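Peroxidase (Cellulomonas bogoriensis 69B4 = DSM 16987, PDB 6QZO) is a haem b-dependent DyP-type peroxidase, which uses hydrogen peroxide to oxidise its substrates. Local coordinates at the protoporphyrin IX containing Fe site and the interface of chains A and B. Numbering follows the deposited sequence. Chains: chain A/B, Peroxidase.

Contact 1: the protoporphyrin IX containing Fe site. Residues chain A 195, 197, 199-204, 236, 238, 255, 257, 292-293, 296, 305, 307, 326, 328, 339, 343, 346, 352, 356. With HEM (protoporphyrin IX containing Fe), chain C.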
ATOM      1  N   ASN A 195       3.401   4.834  14.582  1.00 22.32           N
ATOM      2  CA  ASN A 195       2.806   5.730  13.563  1.00 21.26           C
ATOM      3  C   ASN A 195       3.957   6.469  12.873  1.00 20.67           C
ATOM      4  O   ASN A 195       5.115   6.309  13.306  1.00 20.87           O
ATOM      5  CB  ASN A 195       1.723   6.633  14.164  1.00 21.23           C
ATOM      6  CG  ASN A 195       2.259   7.712  15.078  1.00 21.56           C
ATOM      7  OD1 ASN A 195       3.378   8.194  14.899  1.00 22.22           O
ATOM      8  ND2 ASN A 195       1.467   8.104  16.054  1.00 21.36           N
ATOM      9  N   MET A 197       4.677   9.542  12.748  1.00 19.63           N
ATOM     10  CA  MET A 197       5.336  10.568  13.588  1.00 19.78           C
ATOM     11  C   MET A 197       6.437   9.889  14.412  1.00 20.74           C
ATOM     12  O   MET A 197       7.244  10.610  15.036  1.00 21.43           O
ATOM     13  CB  MET A 197       4.333  11.290  14.488  1.00 19.44           C
ATOM     14  CG  MET A 197       3.814  12.574  13.863  1.00 19.08           C
ATOM     15  SD  MET A 197       2.462  13.335  14.769  1.00 18.59           S
ATOM     16  CE  MET A 197       2.475  14.972  14.032  1.00 18.92           C
ATOM     17  N   GLN A 199       5.774   7.595  16.776  1.00 21.63           N
ATOM     18  CA  GLN A 199       5.216   7.415  18.150  1.00 22.05           C
ATOM     19  C   GLN A 199       4.641   6.009  18.308  1.00 22.79           C
ATOM     20  O   GLN A 199       4.270   5.396  17.294  1.00 23.38           O
ATOM     21  CB  GLN A 199       4.114   8.439  18.420  1.00 21.20           C
ATOM     22  CG  GLN A 199       4.590   9.879  18.343  1.00 21.25           C
ATOM     23  CD  GLN A 199       3.483  10.834  17.972  1.00 20.98           C
ATOM     24  OE1 GLN A 199       2.439  10.446  17.432  1.00 20.86           O
ATOM     25  NE2 GLN A 199       3.710  12.102  18.250  1.00 20.79           N
ATOM     26  N   VAL A 200       4.555   5.541  19.549  1.00 24.66           N
ATOM     27  CA  VAL A 200       3.780   4.332  19.957  1.00 25.50           C
ATOM     28  C   VAL A 200       2.324   4.772  20.087  1.00 26.24           C
ATOM     29  O   VAL A 200       2.098   5.792  20.764  1.00 26.86           O
ATOM     30  CB  VAL A 200       4.319   3.731  21.269  1.00 26.04           C
ATOM     31  CG1 VAL A 200       3.564   2.477  21.680  1.00 26.25           C
ATOM     32  CG2 VAL A 200       5.806   3.432  21.168  1.00 26.48           C
ATOM     33  N   GLU A 201       1.405   4.067  19.422  1.00 27.25           N
ATOM     34  CA  GLU A 201      -0.053   4.359  19.388  1.00 28.85           C
ATOM     35  C   GLU A 201      -0.778   3.079  19.837  1.00 28.79           C
ATOM     36  O   GLU A 201      -0.414   1.983  19.326  1.00 28.30           O
ATOM     37  CB  GLU A 201      -0.432   4.852  17.983  1.00 30.36           C
ATOM     38  CG  GLU A 201      -1.898   4.663  17.591  1.00 31.91           C
ATOM     39  CD  GLU A 201      -2.843   5.840  17.799  1.00 33.67           C
ATOM     40  OE1 GLU A 201      -2.368   6.997  17.708  1.00 35.77           O
ATOM     41  OE2 GLU A 201      -4.074   5.591  18.015  1.00 33.17           O
ATOM     42  N   GLY A 202      -1.720   3.198  20.785  1.00 27.92           N
ATOM     43  CA  GLY A 202      -2.668   2.122  21.141  1.00 26.97           C
ATOM     44  C   GLY A 202      -2.539   1.641  22.573  1.00 27.25           C
ATOM     45  O   GLY A 202      -3.274   0.721  22.963  1.00 26.90           O
ATOM     46  N   THR A 203      -1.670   2.275  23.354  1.00 27.74           N
ATOM     47  CA  THR A 203      -1.294   1.853  24.729  1.00 28.22           C
ATOM     48  C   THR A 203      -2.514   1.891  25.659  1.00 28.48           C
ATOM     49  O   THR A 203      -2.823   0.853  26.255  1.00 29.54           O
ATOM     50  CB  THR A 203      -0.165   2.746  25.240  1.00 28.38           C
ATOM     51  OG1 THR A 203       0.908   2.624  24.299  1.00 28.36           O
ATOM     52  CG2 THR A 203       0.284   2.376  26.630  1.00 28.75           C
ATOM     53  N   ALA A 204      -3.135   3.061  25.829  1.00 27.95           N
ATOM     54  CA  ALA A 204      -4.284   3.292  26.743  1.00 27.02           C
ATOM     55  C   ALA A 204      -5.585   3.235  25.938  1.00 25.43           C
ATOM     56  O   ALA A 204      -6.196   4.291  25.714  1.00 24.61           O
ATOM     57  CB  ALA A 204      -4.127   4.616  27.454  1.00 27.09           C
ATOM     58  N   ILE A 236      -6.572  11.896   9.309  1.00 16.79           N
ATOM     59  CA  ILE A 236      -5.854  12.990  10.028  1.00 17.45           C
ATOM     60  C   ILE A 236      -4.446  13.075   9.445  1.00 17.67           C
ATOM     61  O   ILE A 236      -3.658  12.138   9.646  1.00 17.47           O
ATOM     62  CB  ILE A 236      -5.855  12.806  11.560  1.00 17.49           C
ATOM     63  CG1 ILE A 236      -7.239  12.420  12.087  1.00 17.31           C
ATOM     64  CG2 ILE A 236      -5.354  14.075  12.229  1.00 17.85           C
ATOM     65  CD1 ILE A 236      -7.259  12.129  13.576  1.00 17.62           C
ATOM     66  N   MET A 238      -0.615  14.389   8.906  1.00 18.04           N
ATOM     67  CA  MET A 238       0.551  14.778   9.745  1.00 18.10           C
ATOM     68  C   MET A 238       1.410  15.752   8.944  1.00 18.10           C
ATOM     69  O   MET A 238       1.769  15.443   7.799  1.00 17.14           O
ATOM     70  CB  MET A 238       1.381  13.561  10.142  1.00 18.09           C
ATOM     71  CG  MET A 238       0.657  12.610  11.034  1.00 17.79           C
ATOM     72  SD  MET A 238       1.485  10.995  11.049  1.00 18.11           S
ATOM     73  CE  MET A 238       0.756  10.306  12.538  1.00 17.71           C
ATOM     74  N   ILE A 255       2.898  14.891  23.351  1.00 23.56           N
ATOM     75  CA  ILE A 255       2.061  13.682  23.592  1.00 23.65           C
ATOM     76  C   ILE A 255       1.902  13.439  25.094  1.00 24.28           C
ATOM     77  O   ILE A 255       0.789  13.080  25.499  1.00 24.33           O
ATOM     78  CB  ILE A 255       2.678  12.464  22.879  1.00 23.46           C
ATOM     79  CG1 ILE A 255       2.690  12.657  21.361  1.00 22.91           C
ATOM     80  CG2 ILE A 255       1.976  11.167  23.287  1.00 23.38           C
ATOM     81  CD1 ILE A 255       1.331  12.838  20.736  1.00 22.62           C
ATOM     82  N   ARG A 257       4.292  11.252  26.432  1.00 26.50           N
ATOM     83  CA  ARG A 257       4.982   9.933  26.495  1.00 27.48           C
ATOM     84  C   ARG A 257       6.275   9.960  25.662  1.00 27.47           C
ATOM     85  O   ARG A 257       6.356  10.748  24.696  1.00 27.98           O
ATOM     86  CB  ARG A 257       4.056   8.808  26.008  1.00 27.81           C
ATOM     87  CG  ARG A 257       2.693   8.788  26.681  1.00 28.62           C
ATOM     88  CD  ARG A 257       1.796   7.676  26.182  1.00 29.04           C
ATOM     89  NE  ARG A 257       2.102   6.532  27.014  1.00 30.54           N
ATOM     90  CZ  ARG A 257       1.286   5.913  27.854  1.00 31.02           C
ATOM     91  NH1 ARG A 257       0.015   6.258  27.974  1.00 30.89           N
ATOM     92  NH2 ARG A 257       1.775   4.908  28.562  1.00 32.61           N
ATOM     93  N   HIS A 292      -1.307  15.684  24.698  1.00 22.55           N
ATOM     94  CA  HIS A 292      -2.354  14.897  24.002  1.00 21.83           C
ATOM     95  C   HIS A 292      -3.050  13.962  24.997  1.00 21.95           C
ATOM     96  O   HIS A 292      -4.281  13.900  24.983  1.00 21.90           O
ATOM     97  CB  HIS A 292      -1.754  14.145  22.799  1.00 20.98           C
ATOM     98  CG  HIS A 292      -2.756  13.404  21.972  1.00 20.29           C
ATOM     99  ND1 HIS A 292      -3.791  14.039  21.319  1.00 19.88           N
ATOM    100  CD2 HIS A 292      -2.875  12.083  21.680  1.00 20.09           C
ATOM    101  CE1 HIS A 292      -4.515  13.140  20.668  1.00 19.77           C
ATOM    102  NE2 HIS A 292      -3.970  11.919  20.867  1.00 19.43           N
ATOM    103  N   ILE A 293      -2.290  13.230  25.806  1.00 22.30           N
ATOM    104  CA  ILE A 293      -2.862  12.109  26.606  1.00 22.57           C
ATOM    105  C   ILE A 293      -3.554  12.679  27.848  1.00 23.07           C
ATOM    106  O   ILE A 293      -4.368  11.956  28.450  1.00 23.71           O
ATOM    107  CB  ILE A 293      -1.797  11.052  26.964  1.00 22.52           C
ATOM    108  CG1 ILE A 293      -0.779  11.566  27.985  1.00 23.00           C
ATOM    109  CG2 ILE A 293      -1.142  10.524  25.702  1.00 21.96           C
ATOM    110  CD1 ILE A 293       0.026  10.474  28.627  1.00 23.48           C
ATOM    111  N   ALA A 296      -6.946  13.992  26.104  1.00 23.25           N
ATOM    112  CA  ALA A 296      -7.673  12.886  25.437  1.00 23.46           C
ATOM    113  C   ALA A 296      -8.197  11.884  26.470  1.00 24.50           C
ATOM    114  O   ALA A 296      -9.135  11.125  26.132  1.00 24.29           O
ATOM    115  CB  ALA A 296      -6.774  12.216  24.438  1.00 22.97           C
ATOM    116  N   PHE A 305     -13.252   4.897  23.802  1.00 18.60           N
ATOM    117  CA  PHE A 305     -13.640   4.202  22.554  1.00 17.91           C
ATOM    118  C   PHE A 305     -12.482   3.298  22.127  1.00 17.22           C
ATOM    119  O   PHE A 305     -11.331   3.543  22.554  1.00 17.43           O
ATOM    120  CB  PHE A 305     -14.021   5.222  21.469  1.00 17.64           C
ATOM    121  CG  PHE A 305     -13.175   6.466  21.471  1.00 17.62           C
ATOM    122  CD1 PHE A 305     -11.934   6.484  20.855  1.00 17.53           C
ATOM    123  CD2 PHE A 305     -13.602   7.600  22.137  1.00 17.99           C
ATOM    124  CE1 PHE A 305     -11.138   7.618  20.895  1.00 17.56           C
ATOM    125  CE2 PHE A 305     -12.809   8.733  22.177  1.00 18.23           C
ATOM    126  CZ  PHE A 305     -11.581   8.741  21.552  1.00 17.95           C
ATOM    127  N   ARG A 307      -9.956   2.563  19.734  1.00 14.84           N
ATOM    128  CA  ARG A 307      -9.144   3.058  18.598  1.00 14.45           C
ATOM    129  C   ARG A 307      -8.612   1.825  17.870  1.00 14.42           C
ATOM    130  O   ARG A 307      -8.172   0.879  18.551  1.00 14.51           O
ATOM    131  CB  ARG A 307      -8.022   3.978  19.088  1.00 14.46           C
ATOM    132  CG  ARG A 307      -8.541   5.284  19.653  1.00 14.67           C
ATOM    133  CD  ARG A 307      -7.417   6.115  20.242  1.00 14.92           C
ATOM    134  NE  ARG A 307      -6.856   5.488  21.423  1.00 15.38           N
ATOM    135  CZ  ARG A 307      -5.574   5.460  21.764  1.00 15.59           C
ATOM    136  NH1 ARG A 307      -4.647   6.009  21.002  1.00 15.21           N
ATOM    137  NH2 ARG A 307      -5.207   4.886  22.899  1.00 16.27           N
ATOM    138  N   LEU A 326      -2.700   9.504   9.757  1.00 16.33           N
ATOM    139  CA  LEU A 326      -3.358   8.433  10.544  1.00 16.49           C
ATOM    140  C   LEU A 326      -4.765   8.212   9.973  1.00 16.84           C
ATOM    141  O   LEU A 326      -5.488   9.219   9.773  1.00 16.90           O
ATOM    142  CB  LEU A 326      -3.410   8.882  12.003  1.00 16.35           C
ATOM    143  CG  LEU A 326      -3.619   7.768  13.032  1.00 16.39           C
ATOM    144  CD1 LEU A 326      -2.393   6.869  13.122  1.00 16.42           C
ATOM    145  CD2 LEU A 326      -3.961   8.339  14.391  1.00 16.65           C
ATOM    146  N   PHE A 328      -7.626   7.254  11.379  1.00 17.96           N
ATOM    147  CA  PHE A 328      -8.133   7.180  12.769  1.00 18.20           C
ATOM    148  C   PHE A 328      -9.538   6.590  12.725  1.00 18.52           C
ATOM    149  O   PHE A 328     -10.503   7.339  12.447  1.00 19.09           O
ATOM    150  CB  PHE A 328      -8.092   8.559  13.414  1.00 18.23           C
ATOM    151  CG  PHE A 328      -8.213   8.498  14.905  1.00 18.18           C
ATOM    152  CD1 PHE A 328      -7.330   7.738  15.650  1.00 18.46           C
ATOM    153  CD2 PHE A 328      -9.199   9.201  15.561  1.00 18.33           C
ATOM    154  CE1 PHE A 328      -7.411   7.701  17.023  1.00 18.64           C
ATOM    155  CE2 PHE A 328      -9.308   9.138  16.938  1.00 18.44           C
ATOM    156  CZ  PHE A 328      -8.419   8.390  17.660  1.00 18.75           C
ATOM    157  N   PHE A 339     -17.307   9.605  21.824  1.00 19.56           N
ATOM    158  CA  PHE A 339     -16.227  10.151  20.957  1.00 19.10           C
ATOM    159  C   PHE A 339     -16.247  11.683  20.977  1.00 19.15           C
ATOM    160  O   PHE A 339     -15.223  12.309  21.335  1.00 19.52           O
ATOM    161  CB  PHE A 339     -16.319   9.619  19.524  1.00 18.56           C
ATOM    162  CG  PHE A 339     -15.266  10.199  18.611  1.00 18.15           C
ATOM    163  CD1 PHE A 339     -13.997   9.654  18.551  1.00 17.76           C
ATOM    164  CD2 PHE A 339     -15.544  11.320  17.840  1.00 18.46           C
ATOM    165  CE1 PHE A 339     -13.031  10.197  17.718  1.00 17.73           C
ATOM    166  CE2 PHE A 339     -14.562  11.873  17.022  1.00 18.33           C
ATOM    167  CZ  PHE A 339     -13.309  11.305  16.954  1.00 17.75           C
ATOM    168  N   GLN A 343     -13.212  14.528  21.202  1.00 20.65           N
ATOM    169  CA  GLN A 343     -12.865  15.355  20.014  1.00 20.41           C
ATOM    170  C   GLN A 343     -13.060  16.838  20.360  1.00 21.18           C
ATOM    171  O   GLN A 343     -12.188  17.638  19.971  1.00 21.28           O
ATOM    172  CB  GLN A 343     -13.693  14.954  18.797  1.00 19.67           C
ATOM    173  CG  GLN A 343     -13.272  15.650  17.513  1.00 19.32           C
ATOM    174  CD  GLN A 343     -11.804  15.441  17.205  1.00 19.08           C
ATOM    175  OE1 GLN A 343     -11.387  14.400  16.679  1.00 18.66           O
ATOM    176  NE2 GLN A 343     -10.990  16.425  17.562  1.00 18.76           N
ATOM    177  N   LEU A 346     -10.182  18.071  22.626  1.00 25.12           N
ATOM    178  CA  LEU A 346      -8.938  18.238  21.826  1.00 25.38           C
ATOM    179  C   LEU A 346      -9.041  19.493  20.955  1.00 25.58           C
ATOM    180  O   LEU A 346      -8.028  20.184  20.811  1.00 25.71           O
ATOM    181  CB  LEU A 346      -8.695  17.004  20.954  1.00 24.93           C
ATOM    182  CG  LEU A 346      -8.500  15.701  21.723  1.00 25.48           C
ATOM    183  CD1 LEU A 346      -7.941  14.630  20.808  1.00 25.29           C
ATOM    184  CD2 LEU A 346      -7.592  15.905  22.937  1.00 26.16           C
ATOM    185  N   LEU A 352      -0.704  18.783  20.049  1.00 20.86           N
ATOM    186  CA  LEU A 352      -0.623  17.938  18.831  1.00 20.11           C
ATOM    187  C   LEU A 352      -1.346  18.601  17.644  1.00 19.95           C
ATOM    188  O   LEU A 352      -0.947  18.333  16.493  1.00 18.62           O
ATOM    189  CB  LEU A 352      -1.243  16.575  19.150  1.00 19.66           C
ATOM    190  CG  LEU A 352      -1.146  15.524  18.045  1.00 19.14           C
ATOM    191  CD1 LEU A 352       0.302  15.220  17.710  1.00 19.42           C
ATOM    192  CD2 LEU A 352      -1.854  14.250  18.432  1.00 18.90           C
ATOM    193  N   THR A 356      -0.928  18.231  13.291  1.00 19.53           N
ATOM    194  CA  THR A 356      -1.958  17.330  12.730  1.00 18.81           C
ATOM    195  C   THR A 356      -3.156  18.180  12.315  1.00 18.40           C
ATOM    196  O   THR A 356      -3.297  19.272  12.861  1.00 18.58           O
ATOM    197  CB  THR A 356      -2.395  16.267  13.748  1.00 18.57           C
ATOM    198  OG1 THR A 356      -3.048  16.966  14.802  1.00 18.66           O
ATOM    199  CG2 THR A 356      -1.250  15.437  14.291  1.00 18.57           C
TER
HETATM  200  CHA HEM C 401      -3.432   8.481  22.768  1.00 21.48           C
HETATM  201  CHB HEM C 401      -1.306   9.848  18.673  1.00 20.86           C
HETATM  202  CHC HEM C 401      -5.471  11.779  17.169  1.00 21.18           C
HETATM  203  CHD HEM C 401      -7.696  10.051  21.080  1.00 21.01           C
HETATM  204  C1A HEM C 401      -2.501   8.718  21.794  1.00 21.52           C
HETATM  205  C2A HEM C 401      -1.109   8.443  21.928  1.00 22.09           C
HETATM  206  C3A HEM C 401      -0.514   8.844  20.776  1.00 22.42           C
HETATM  207  C4A HEM C 401      -1.532   9.331  19.927  1.00 21.66           C
HETATM  208  CMA HEM C 401       0.961   8.777  20.429  1.00 22.73           C
HETATM  209  CAA HEM C 401      -0.401   7.872  23.144  1.00 22.01           C
HETATM  210  CBA HEM C 401      -0.325   6.346  23.153  1.00 22.17           C
HETATM  211  CGA HEM C 401      -1.680   5.782  23.431  1.00 22.43           C
HETATM  212  O1A HEM C 401      -2.400   5.495  22.434  1.00 22.60           O
HETATM  213  O2A HEM C 401      -2.067   5.627  24.623  1.00 22.60           O
HETATM  214  C1B HEM C 401      -2.281  10.498  17.927  1.00 20.63           C
HETATM  215  C2B HEM C 401      -1.995  11.076  16.660  1.00 21.56           C
HETATM  216  C3B HEM C 401      -3.170  11.636  16.220  1.00 20.70           C
HETATM  217  C4B HEM C 401      -4.151  11.369  17.280  1.00 20.59           C
HETATM  218  CMB HEM C 401      -0.648  11.049  15.943  1.00 20.86           C
HETATM  219  CAB HEM C 401      -3.503  12.302  14.946  1.00 20.57           C
HETATM  220  CBB HEM C 401      -2.721  12.274  13.867  1.00 20.77           C
HETATM  221  C1C HEM C 401      -6.451  11.475  18.084  1.00 20.77           C
HETATM  222  C2C HEM C 401      -7.783  11.868  17.958  1.00 20.54           C
HETATM  223  C3C HEM C 401      -8.459  11.399  19.060  1.00 20.97           C
HETATM  224  C4C HEM C 401      -7.491  10.691  19.878  1.00 20.39           C
HETATM  225  CMC HEM C 401      -8.432  12.665  16.860  1.00 20.55           C
HETATM  226  CAC HEM C 401      -9.913  11.704  19.117  1.00 21.34           C
HETATM  227  CBC HEM C 401     -10.737  11.344  20.063  1.00 21.86           C
HETATM  228  C1D HEM C 401      -6.673   9.478  21.861  1.00 20.53           C
HETATM  229  C2D HEM C 401      -6.941   8.835  23.161  1.00 21.30           C
HETATM  230  C3D HEM C 401      -5.756   8.417  23.641  1.00 22.12           C
HETATM  231  C4D HEM C 401      -4.773   8.799  22.613  1.00 21.52           C
HETATM  232  CMD HEM C 401      -8.255   8.674  23.906  1.00 20.80           C
HETATM  233  CAD HEM C 401      -5.512   7.693  24.971  1.00 22.82           C
HETATM  234  CBD HEM C 401      -5.248   8.708  26.103  1.00 23.71           C
HETATM  235  CGD HEM C 401      -5.044   8.110  27.491  1.00 24.49           C
HETATM  236  O1D HEM C 401      -6.023   7.748  28.179  1.00 24.26           O
HETATM  237  O2D HEM C 401      -3.892   7.998  27.996  1.00 25.66           O
HETATM  238  NA  HEM C 401      -2.742   9.259  20.566  1.00 21.20           N
HETATM  239  NB  HEM C 401      -3.558  10.699  18.256  1.00 20.73           N
HETATM  240  NC  HEM C 401      -6.272  10.776  19.241  1.00 20.30           N
HETATM  241  ND  HEM C 401      -5.361   9.424  21.589  1.00 21.05           N
HETATM  242 FE   HEM C 401      -4.476  10.066  20.045  1.00 20.92          FE
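HEM O1A, an oxygen of the A-ring propionate, is held by three N-H donors: the backbone N of A:Gly202 and both terminal nitrogens of A:Arg307. The arginine approaches end-on, with NH1 at 2.7 Å and NH2 at 2.9 Å from O1A, and the oxygen lies in the guanidinium plane. A bend at chi3 (-67°) lays that guanidinium flat over pyrrole ring D, with NH1 3.6 Å from the ring centroid in a cation-pi contact. A:Glu201 reaches over the distal face, its OE1 3.2 Å from HEM CHB, while OE2 forms a salt bridge with A:Arg307 NH1 and would help to fix the guanidinium. These are the distal acid and distal arginine; the glutamate fills the aspartate position of the family's GXXDG motif and is likely to serve in handling peroxide. The arginine's positive charge is likely to favour the ionised form of both carboxylates. The other propionate oxygen, O2A, accepts a nearly straight bond from A:Ala204 N. Also distal, A:Phe328 (chi1 -164°) brings one face of its phenyl, tilted and offset so that CE2 and CZ come closest, over ring C. Across the porphyrin, A:His292 is the proximal ligand, its NE2 2.1 Å from HEM FE. With CG anti to the backbone N (chi1 -176°), the imidazole reaches out from helix 292-296 to the iron; A:Leu352 CD2 lies over one face, toward the rim, while also capping ring B. A:Leu346 CD1 and A:Ala296 CB cover rings C and D. At the rim, A:Asn195 ND2 donates in plane to a lone pair of A:Gln199 OE1, and this amide pair borders methyl CMB. The almost wholly buried haem sits in the C-terminal half of the ferredoxin-like DyP fold, between beta-sheet strands 229-238 and 323-332 on the distal side and helices 292-296 and 340-348 on the proximal side.

Contact 2: the interface of chains A and B. Residues chain A 25-26, 95, 97, 150-151; chain B 182, 184-186.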
ATOM      1  N   PRO A  25       0.737 -17.371   8.125  1.00 32.00           N
ATOM      2  CA  PRO A  25      -0.262 -16.318   8.305  1.00 30.24           C
ATOM      3  C   PRO A  25      -1.271 -16.232   7.152  1.00 28.67           C
ATOM      4  O   PRO A  25      -2.315 -15.624   7.352  1.00 28.34           O
ATOM      5  CB  PRO A  25       0.569 -15.024   8.398  1.00 30.24           C
ATOM      6  CG  PRO A  25       1.889 -15.380   7.752  1.00 31.32           C
ATOM      7  CD  PRO A  25       2.103 -16.853   8.047  1.00 31.99           C
ATOM      8  N   GLY A  26      -0.951 -16.831   6.000  1.00 27.55           N
ATOM      9  CA  GLY A  26      -1.860 -16.887   4.837  1.00 26.69           C
ATOM     10  C   GLY A  26      -3.058 -17.805   5.061  1.00 26.10           C
ATOM     11  O   GLY A  26      -4.114 -17.560   4.443  1.00 26.33           O
ATOM     12  N   VAL A  95      -6.112 -17.592  -0.606  1.00 21.04           N
ATOM     13  CA  VAL A  95      -5.302 -17.278   0.602  1.00 20.41           C
ATOM     14  C   VAL A  95      -6.076 -16.261   1.429  1.00 19.65           C
ATOM     15  O   VAL A  95      -6.064 -15.073   1.112  1.00 19.45           O
ATOM     16  CB  VAL A  95      -3.900 -16.780   0.221  1.00 20.64           C
ATOM     17  CG1 VAL A  95      -3.075 -16.365   1.440  1.00 20.67           C
ATOM     18  CG2 VAL A  95      -3.152 -17.822  -0.597  1.00 21.17           C
ATOM     19  N   ALA A  97      -5.724 -15.092   4.609  1.00 18.01           N
ATOM     20  CA  ALA A  97      -4.808 -14.146   5.290  1.00 17.49           C
ATOM     21  C   ALA A  97      -5.570 -13.299   6.332  1.00 17.01           C
ATOM     22  O   ALA A  97      -5.395 -12.057   6.344  1.00 16.82           O
ATOM     23  CB  ALA A  97      -4.150 -13.262   4.256  1.00 17.20           C
ATOM     24  N   ASP A 150      -3.900  -9.577   6.272  1.00 16.70           N
ATOM     25  CA  ASP A 150      -2.431  -9.656   6.466  1.00 17.04           C
ATOM     26  C   ASP A 150      -1.726  -9.779   5.114  1.00 17.36           C
ATOM     27  O   ASP A 150      -0.513 -10.054   5.130  1.00 18.14           O
ATOM     28  CB  ASP A 150      -2.067 -10.835   7.374  1.00 17.39           C
ATOM     29  CG  ASP A 150      -2.101 -10.499   8.843  1.00 17.32           C
ATOM     30  OD1 ASP A 150      -1.885  -9.304   9.172  1.00 16.84           O
ATOM     31  OD2 ASP A 150      -2.340 -11.427   9.643  1.00 17.92           O
ATOM     32  N   ASP A 151      -2.444  -9.594   4.004  1.00 17.39           N
ATOM     33  CA  ASP A 151      -1.883  -9.699   2.630  1.00 17.72           C
ATOM     34  C   ASP A 151      -2.597  -8.731   1.687  1.00 17.66           C
ATOM     35  O   ASP A 151      -3.821  -8.720   1.673  1.00 17.93           O
ATOM     36  CB  ASP A 151      -1.988 -11.124   2.093  1.00 18.15           C
ATOM     37  CG  ASP A 151      -1.232 -11.288   0.785  1.00 18.46           C
ATOM     38  OD1 ASP A 151      -1.818 -10.985  -0.274  1.00 18.36           O
ATOM     39  OD2 ASP A 151      -0.027 -11.646   0.847  1.00 18.81           O
TER
ATOM     40  N   SER B 182       2.702 -11.031   1.236  1.00 25.21           N
ATOM     41  CA  SER B 182       3.460 -10.648   2.448  1.00 25.11           C
ATOM     42  C   SER B 182       4.538 -11.695   2.730  1.00 25.45           C
ATOM     43  O   SER B 182       4.479 -12.818   2.236  1.00 25.40           O
ATOM     44  CB  SER B 182       2.522 -10.464   3.608  1.00 25.08           C
ATOM     45  OG  SER B 182       1.716  -9.327   3.383  1.00 24.56           O
ATOM     46  N   GLY B 184       6.289 -14.767   4.403  1.00 28.80           N
ATOM     47  CA  GLY B 184       5.755 -16.019   4.961  1.00 29.72           C
ATOM     48  C   GLY B 184       4.480 -16.436   4.249  1.00 30.59           C
ATOM     49  O   GLY B 184       3.849 -17.428   4.682  1.00 31.24           O
ATOM     50  N   ILE B 185       4.094 -15.710   3.203  1.00 31.00           N
ATOM     51  CA  ILE B 185       2.883 -16.019   2.385  1.00 32.67           C
ATOM     52  C   ILE B 185       3.336 -16.296   0.952  1.00 34.44           C
ATOM     53  O   ILE B 185       3.769 -15.363   0.267  1.00 34.35           O
ATOM     54  CB  ILE B 185       1.814 -14.910   2.451  1.00 31.61           C
ATOM     55  CG1 ILE B 185       1.401 -14.602   3.896  1.00 31.57           C
ATOM     56  CG2 ILE B 185       0.618 -15.312   1.591  1.00 31.48           C
ATOM     57  CD1 ILE B 185       0.272 -13.594   4.005  1.00 30.99           C
ATOM     58  N   SER B 186       3.231 -17.562   0.558  1.00 38.38           N
ATOM     59  CA  SER B 186       3.541 -18.103  -0.783  1.00 41.34           C
ATOM     60  C   SER B 186       2.231 -18.232  -1.566  1.00 43.97           C
ATOM     61  O   SER B 186       1.162 -18.489  -0.925  1.00 46.76           O
ATOM     62  CB  SER B 186       4.261 -19.433  -0.671  1.00 42.25           C
ATOM     63  OG  SER B 186       4.125 -20.193  -1.864  1.00 43.85           O
TER
HETATM   64  O   HOH W   1       1.004 -18.692   4.834  1.00 26.60           O
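B:Ile185 is the apolar centre of this patch, a loop side chain of one subunit set among chain A residues from separate loops and a short 3-10 helix. Its CG1 stands beside the backbone N (chi1 -55°) and the chain then runs extended to CD1, so that the two branches reach different neighbours. The CG2 branch meets A:Val95 CG1 at 3.8 Å, the two side chains crossing obliquely. Along the other branch, CG1 lies 4.0 Å from A:Pro25 CG, while the terminal CD1 touches A:Gly26 CA and A:Asp151 CB. A:Asp151 belongs both to this apolar lining and to the polar rim: with CG anti to its backbone N (chi1 -171°), it receives the backbone N of B:Ser182 on OD2 at 2.8 Å, from above the carboxylate plane. The neighbouring backbone carbonyl, A:Asp150 O, takes a bond from the hydroxyl B:Ser182 OG at 2.9 Å, in plane and on a lone pair. An alanine in place of A:Asp151 would remove the acceptor for the B:Ser182 amide and the OD2 contact with B:Ile185 CD1, and would probably loosen the hold on the 182-186 loop. On the opposite rim, a water joins A:Gly26 N, 2.9 Å away, to B:Gly184 O. The patch, repeated by two-fold symmetry, fastens one subunit's loop to the other in the deposited dimer, which may be the form in solution.

Contact 1 and contact 2 lie about 29 Å apart, measured between the centres of their C-alpha atoms, and share no residues. Contact 1 is built within one subunit from residues 195 to 356, whereas contact 2 joins chain A residues between 25 and 151 to the chain B loop 182-186. Eight residues, including 3-10 helix 188-190, separate that loop from the 195-204 stretch that borders the haem of its own subunit, so sequence connects the two regions. Each haem is nonetheless enclosed by its own chain, and the structure alone does not show that dimer contacts influence catalysis; assembly and cofactor binding appear spatially separate.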